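Local structure of calcium-binding EF hand family protein (Arabidopsis thaliana, 6YIG) at residues A[12-17]-A[66-71]; A[73-78]-A[101-106]. The protein binds calcium through its N-terminal EH domain, the part described here, and probably acts as an adaptor in endocytosis as part of the TPLATE complex. All coordinates share one frame; numbering follows the deposited sequence.

Interaction 1 of 2, residues A[12-17]-A[66-71]; sequences QFEAYF and NFYNSL
F13, Y16 and F17 of helix 12-20 meet F67, Y68 and L71 of helix 64-78 in an apolar, largely aromatic helix-helix packing, partly buried and near the centre of the chain. The two short segments pass at 10.1 Å between axes with their directions 109° apart, and the nearest backbones are those of F13 and Y68. Y68 and F13 carry much of the contact. The CG of Y68 is anti to the carbonyl carbon (chi1 -71°), and from there the ring extends across to the partner helix. F13 CB sits squarely over the ring centre, 3.6 Å from the Y68 centroid, in a CH-pi contact, while F17 CB approaches the same ring at its edge, in plane. Beyond the ring, Y68 OH lies against the backbone and CB of E14, 3.3 Å from E14 CA, and is hydrogen-bonded to R64. The F13 ring is tilted to that of Y68 and runs alongside L71 in the opposite sense, with F13 CD1 3.7 Å from L71 CD1. The same L71 methyl lies 3.9 Å from Y16 CB, so one methyl touches both the F13 ring and the base of Y16. On the other side of Y68 in sequence, the F67 ring leans on helix 12-20, its CE2 3.6 Å from F17 CA and its CD2 at the edge of the F17 ring; the two ring planes are inclined by 39°. F36 of helix 30-37 extends this aromatic cluster, meeting F67 edge-to-face. The side chain of F17 lies about 7 Å from the bound calcium ion, joining the packing to the first metal loop. The arrangement is that of paired EF-hands in an EH domain, the entering helix of the first hand packed on the exiting helix of the second.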
loop_
_atom_site.group_PDB
_atom_site.type_symbol
_atom_site.label_atom_id
_atom_site.label_comp_id
_atom_site.label_asym_id
_atom_site.label_seq_id
_atom_site.Cartn_x
_atom_site.Cartn_y
_atom_site.Cartn_z
ATOM N N GLN A 12 4.499 6.938 -9.692
ATOM C CA GLN A 12 3.501 7.310 -8.700
ATOM C C GLN A 12 3.665 6.519 -7.413
ATOM O O GLN A 12 3.339 7.032 -6.341
ATOM C CB GLN A 12 2.101 7.102 -9.272
ATOM C CG GLN A 12 0.985 7.562 -8.363
ATOM C CD GLN A 12 1.094 9.026 -7.972
ATOM O OE1 GLN A 12 1.357 9.360 -6.813
ATOM N NE2 GLN A 12 0.911 9.908 -8.943
ATOM N N PHE A 13 4.143 5.272 -7.490
ATOM C CA PHE A 13 4.429 4.530 -6.267
ATOM C C PHE A 13 5.483 5.266 -5.454
ATOM O O PHE A 13 5.324 5.485 -4.247
ATOM C CB PHE A 13 4.894 3.101 -6.579
ATOM C CG PHE A 13 3.804 2.197 -7.077
ATOM C CD1 PHE A 13 3.010 1.485 -6.196
ATOM C CD2 PHE A 13 3.576 2.038 -8.430
ATOM C CE1 PHE A 13 2.036 0.650 -6.648
ATOM C CE2 PHE A 13 2.588 1.190 -8.884
ATOM C CZ PHE A 13 1.802 0.510 -7.990
ATOM N N GLU A 14 6.573 5.664 -6.109
ATOM C CA GLU A 14 7.613 6.395 -5.397
ATOM C C GLU A 14 7.095 7.722 -4.853
ATOM O O GLU A 14 7.448 8.129 -3.737
ATOM C CB GLU A 14 8.811 6.623 -6.318
ATOM C CG GLU A 14 9.925 7.407 -5.627
ATOM C CD GLU A 14 11.189 7.505 -6.451
ATOM O OE1 GLU A 14 11.103 7.466 -7.699
ATOM O OE2 GLU A 14 12.272 7.636 -5.840
ATOM N N ALA A 15 6.272 8.433 -5.635
ATOM C CA ALA A 15 5.746 9.706 -5.170
ATOM C C ALA A 15 4.906 9.516 -3.917
ATOM O O ALA A 15 4.994 10.308 -2.977
ATOM C CB ALA A 15 4.923 10.361 -6.275
ATOM N N TYR A 16 4.093 8.461 -3.884
ATOM C CA TYR A 16 3.296 8.185 -2.697
ATOM C C TYR A 16 4.185 7.819 -1.510
ATOM O O TYR A 16 3.909 8.212 -0.382
ATOM C CB TYR A 16 2.303 7.057 -2.973
ATOM C CG TYR A 16 1.035 7.428 -3.700
ATOM C CD1 TYR A 16 0.422 8.661 -3.522
ATOM C CD2 TYR A 16 0.417 6.523 -4.533
ATOM C CE1 TYR A 16 -0.777 8.983 -4.166
ATOM C CE2 TYR A 16 -0.767 6.834 -5.201
ATOM C CZ TYR A 16 -1.367 8.068 -5.007
ATOM O OH TYR A 16 -2.544 8.430 -5.634
ATOM N N PHE A 17 5.230 7.017 -1.739
ATOM C CA PHE A 17 6.159 6.653 -0.670
ATOM C C PHE A 17 6.790 7.899 -0.059
ATOM O O PHE A 17 6.869 8.033 1.167
ATOM C CB PHE A 17 7.208 5.690 -1.266
ATOM C CG PHE A 17 8.203 5.105 -0.286
ATOM C CD1 PHE A 17 7.797 4.368 0.802
ATOM C CD2 PHE A 17 9.557 5.200 -0.550
ATOM C CE1 PHE A 17 8.701 3.810 1.665
ATOM C CE2 PHE A 17 10.481 4.637 0.309
ATOM C CZ PHE A 17 10.041 3.943 1.441
ATOM N N ASN A 66 7.374 -3.211 0.757
ATOM C CA ASN A 66 6.173 -3.491 1.548
ATOM C C ASN A 66 5.107 -2.422 1.308
ATOM O O ASN A 66 3.895 -2.706 1.273
ATOM C CB ASN A 66 6.464 -3.485 3.059
ATOM C CG ASN A 66 7.513 -4.476 3.533
ATOM O OD1 ASN A 66 8.185 -4.195 4.540
ATOM N ND2 ASN A 66 7.612 -5.642 2.902
ATOM N N PHE A 67 5.536 -1.160 1.268
ATOM C CA PHE A 67 4.599 -0.068 1.074
ATOM C C PHE A 67 4.021 -0.094 -0.328
ATOM O O PHE A 67 2.815 0.122 -0.507
ATOM C CB PHE A 67 5.255 1.281 1.356
ATOM C CG PHE A 67 4.301 2.438 1.270
ATOM C CD1 PHE A 67 3.307 2.600 2.208
ATOM C CD2 PHE A 67 4.379 3.341 0.236
ATOM C CE1 PHE A 67 2.408 3.672 2.110
ATOM C CE2 PHE A 67 3.489 4.404 0.136
ATOM C CZ PHE A 67 2.523 4.572 1.082
ATOM N N TYR A 68 4.851 -0.365 -1.334
ATOM C CA TYR A 68 4.299 -0.485 -2.676
ATOM C C TYR A 68 3.279 -1.615 -2.726
ATOM O O TYR A 68 2.238 -1.496 -3.385
ATOM C CB TYR A 68 5.387 -0.712 -3.713
ATOM C CG TYR A 68 6.313 0.439 -4.062
ATOM C CD1 TYR A 68 6.398 1.594 -3.299
ATOM C CD2 TYR A 68 7.151 0.314 -5.147
ATOM C CE1 TYR A 68 7.300 2.586 -3.619
ATOM C CE2 TYR A 68 8.044 1.296 -5.482
ATOM C CZ TYR A 68 8.100 2.445 -4.715
ATOM O OH TYR A 68 9.018 3.420 -5.094
ATOM N N ASN A 69 3.551 -2.722 -2.032
ATOM C CA ASN A 69 2.568 -3.795 -1.983
ATOM C C ASN A 69 1.295 -3.357 -1.266
ATOM O O ASN A 69 0.186 -3.715 -1.683
ATOM C CB ASN A 69 3.141 -5.041 -1.318
ATOM C CG ASN A 69 4.087 -5.808 -2.226
ATOM O OD1 ASN A 69 3.998 -5.737 -3.447
ATOM N ND2 ASN A 69 4.988 -6.549 -1.631
ATOM N N SER A 70 1.416 -2.559 -0.201
ATOM C CA SER A 70 0.192 -2.065 0.438
ATOM C C SER A 70 -0.584 -1.156 -0.506
ATOM O O SER A 70 -1.814 -1.138 -0.471
ATOM C CB SER A 70 0.497 -1.341 1.750
ATOM O OG SER A 70 0.978 -0.012 1.569
ATOM N N LEU A 71 0.113 -0.391 -1.341
ATOM C CA LEU A 71 -0.554 0.443 -2.344
ATOM C C LEU A 71 -1.291 -0.416 -3.367
ATOM O O LEU A 71 -2.418 -0.092 -3.778
ATOM C CB LEU A 71 0.482 1.334 -3.042
ATOM C CG LEU A 71 1.047 2.488 -2.196
ATOM C CD1 LEU A 71 2.242 3.110 -2.954
ATOM C CD2 LEU A 71 0.009 3.520 -1.820
#

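Interaction 2 of 2, residues A[73-78]-A[101-106]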
loop_
_atom_site.group_PDB
_atom_site.type_symbol
_atom_site.label_atom_id
_atom_site.label_comp_id
_atom_site.label_asym_id
_atom_site.label_seq_id
_atom_site.Cartn_x
_atom_site.Cartn_y
_atom_site.Cartn_z
ATOM N N LEU A 73 -2.493 -3.468 -2.891
ATOM C CA LEU A 73 -3.678 -4.023 -2.248
ATOM C C LEU A 73 -4.759 -2.966 -2.111
ATOM O O LEU A 73 -5.953 -3.288 -2.228
ATOM C CB LEU A 73 -3.294 -4.605 -0.905
ATOM C CG LEU A 73 -2.436 -5.858 -0.970
ATOM C CD1 LEU A 73 -1.930 -6.237 0.417
ATOM C CD2 LEU A 73 -3.180 -7.018 -1.618
ATOM N N VAL A 74 -4.378 -1.716 -1.824
ATOM C CA VAL A 74 -5.354 -0.629 -1.781
ATOM C C VAL A 74 -6.042 -0.457 -3.133
ATOM O O VAL A 74 -7.266 -0.301 -3.203
ATOM C CB VAL A 74 -4.714 0.680 -1.288
ATOM C CG1 VAL A 74 -5.618 1.870 -1.570
ATOM C CG2 VAL A 74 -4.382 0.570 0.186
ATOM N N THR A 75 -5.294 -0.494 -4.229
ATOM C CA THR A 75 -5.940 -0.424 -5.535
ATOM C C THR A 75 -6.948 -1.547 -5.728
ATOM O O THR A 75 -8.066 -1.320 -6.213
ATOM C CB THR A 75 -4.884 -0.465 -6.638
ATOM O OG1 THR A 75 -4.066 0.686 -6.470
ATOM C CG2 THR A 75 -5.527 -0.471 -8.033
ATOM N N VAL A 76 -6.565 -2.784 -5.404
ATOM C CA VAL A 76 -7.509 -3.890 -5.555
ATOM C C VAL A 76 -8.761 -3.636 -4.724
ATOM O O VAL A 76 -9.886 -3.827 -5.197
ATOM C CB VAL A 76 -6.824 -5.221 -5.191
ATOM C CG1 VAL A 76 -7.828 -6.351 -5.205
ATOM C CG2 VAL A 76 -5.668 -5.485 -6.151
ATOM N N ALA A 77 -8.590 -3.173 -3.480
ATOM C CA ALA A 77 -9.758 -2.883 -2.644
ATOM C C ALA A 77 -10.588 -1.735 -3.208
ATOM O O ALA A 77 -11.825 -1.742 -3.085
ATOM C CB ALA A 77 -9.319 -2.582 -1.215
ATOM N N GLN A 78 -9.948 -0.729 -3.806
ATOM C CA GLN A 78 -10.691 0.364 -4.434
ATOM C C GLN A 78 -11.463 -0.102 -5.666
ATOM O O GLN A 78 -12.463 0.531 -6.039
ATOM C CB GLN A 78 -9.741 1.506 -4.796
ATOM C CG GLN A 78 -9.191 2.248 -3.588
ATOM C CD GLN A 78 -8.303 3.428 -3.961
ATOM O OE1 GLN A 78 -7.664 3.418 -5.011
ATOM N NE2 GLN A 78 -8.240 4.429 -3.092
ATOM N N PRO A 101 -2.260 -1.053 -10.946
ATOM C CA PRO A 101 -1.970 0.386 -10.923
ATOM C C PRO A 101 -1.785 0.904 -9.507
ATOM O O PRO A 101 -2.241 0.292 -8.531
ATOM C CB PRO A 101 -3.215 1.020 -11.560
ATOM C CG PRO A 101 -3.935 -0.072 -12.237
ATOM C CD PRO A 101 -3.600 -1.337 -11.507
ATOM N N PRO A 102 -1.140 2.056 -9.348
ATOM C CA PRO A 102 -1.153 2.718 -8.053
ATOM C C PRO A 102 -2.556 3.198 -7.722
ATOM O O PRO A 102 -3.359 3.490 -8.625
ATOM C CB PRO A 102 -0.176 3.892 -8.243
ATOM C CG PRO A 102 -0.174 4.148 -9.678
ATOM C CD PRO A 102 -0.461 2.845 -10.387
ATOM N N PRO A 103 -2.887 3.299 -6.447
ATOM C CA PRO A 103 -4.242 3.676 -6.036
ATOM C C PRO A 103 -4.479 5.179 -6.150
ATOM O O PRO A 103 -3.584 5.963 -6.495
ATOM C CB PRO A 103 -4.284 3.197 -4.579
ATOM C CG PRO A 103 -2.848 3.395 -4.109
ATOM C CD PRO A 103 -2.015 3.015 -5.285
ATOM N N LYS A 104 -5.727 5.569 -5.882
ATOM C CA LYS A 104 -6.119 6.971 -5.781
ATOM C C LYS A 104 -6.135 7.354 -4.307
ATOM O O LYS A 104 -6.888 6.768 -3.527
ATOM C CB LYS A 104 -7.496 7.201 -6.410
ATOM C CG LYS A 104 -7.528 6.929 -7.903
ATOM C CD LYS A 104 -6.709 7.976 -8.670
ATOM C CE LYS A 104 -6.842 7.833 -10.190
ATOM N NZ LYS A 104 -6.221 6.578 -10.714
ATOM N N ILE A 105 -5.330 8.339 -3.928
ATOM C CA ILE A 105 -5.208 8.754 -2.538
ATOM C C ILE A 105 -5.459 10.251 -2.464
ATOM O O ILE A 105 -4.726 11.032 -3.084
ATOM C CB ILE A 105 -3.829 8.414 -1.946
ATOM C CG1 ILE A 105 -3.503 6.943 -2.142
ATOM C CG2 ILE A 105 -3.802 8.778 -0.462
ATOM C CD1 ILE A 105 -4.227 6.005 -1.199
ATOM N N ASN A 106 -6.499 10.636 -1.713
ATOM C CA ASN A 106 -6.744 12.041 -1.379
ATOM C C ASN A 106 -5.623 12.559 -0.478
ATOM O O ASN A 106 -5.334 11.968 0.562
ATOM C CB ASN A 106 -8.099 12.166 -0.669
#
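Q78 is bound to the backbone of K104 by two hydrogen bonds that use both ends of its side-chain amide. Q78 OE1 accepts from K104 N at 3.0 Å on a lone pair. Q78 NE2 gives to K104 O at 2.7 Å, nearly straight and within the amide plane. This double pairing fixes which way the amide is flipped; NE2 also bonds to S40 O. One turn earlier, T75 OG1 gives to P101 O at 2.8 Å, standing above the carbonyl plane. With OG1 anti to the carbonyl carbon (chi1 -62°), the hydroxyl is also within bonding reach of L71 O of its own helix, so the two carbonyls probably share or compete for its one proton. Here the extended, proline-rich tail that follows the last helix folds back over the exiting helix of the second EF-hand, a feature of EH domains. P103 is buried: its CB lies 3.5 Å from V74 CG1, with the two side chains crossing at about a right angle, and 3.4 Å from Q78 OE1. I105 CD1 reaches V74 CG1 more distantly, and packs on F36 and F37 of helix 30-37.

In the fold
From the N terminus, helix 12-20 leads into the calcium loop, and the chain runs through helices 30-37 and 44-54 before interaction 1 closes this long excursion by setting helix 64-78 against the first helix. Interaction 2 opens further along that same helix and closes a second, shorter loop, which contains helix 85-93, when the tail returns. The loops therefore follow in series, neither nested nor crossed, with helix 64-78 common to both. They also meet in space: the Y16 hydroxyl of interaction 1 is probably hydrogen-bonded to P103 O of interaction 2, and F13 packs on P102. The tail thus ties the first EF-hand to the second.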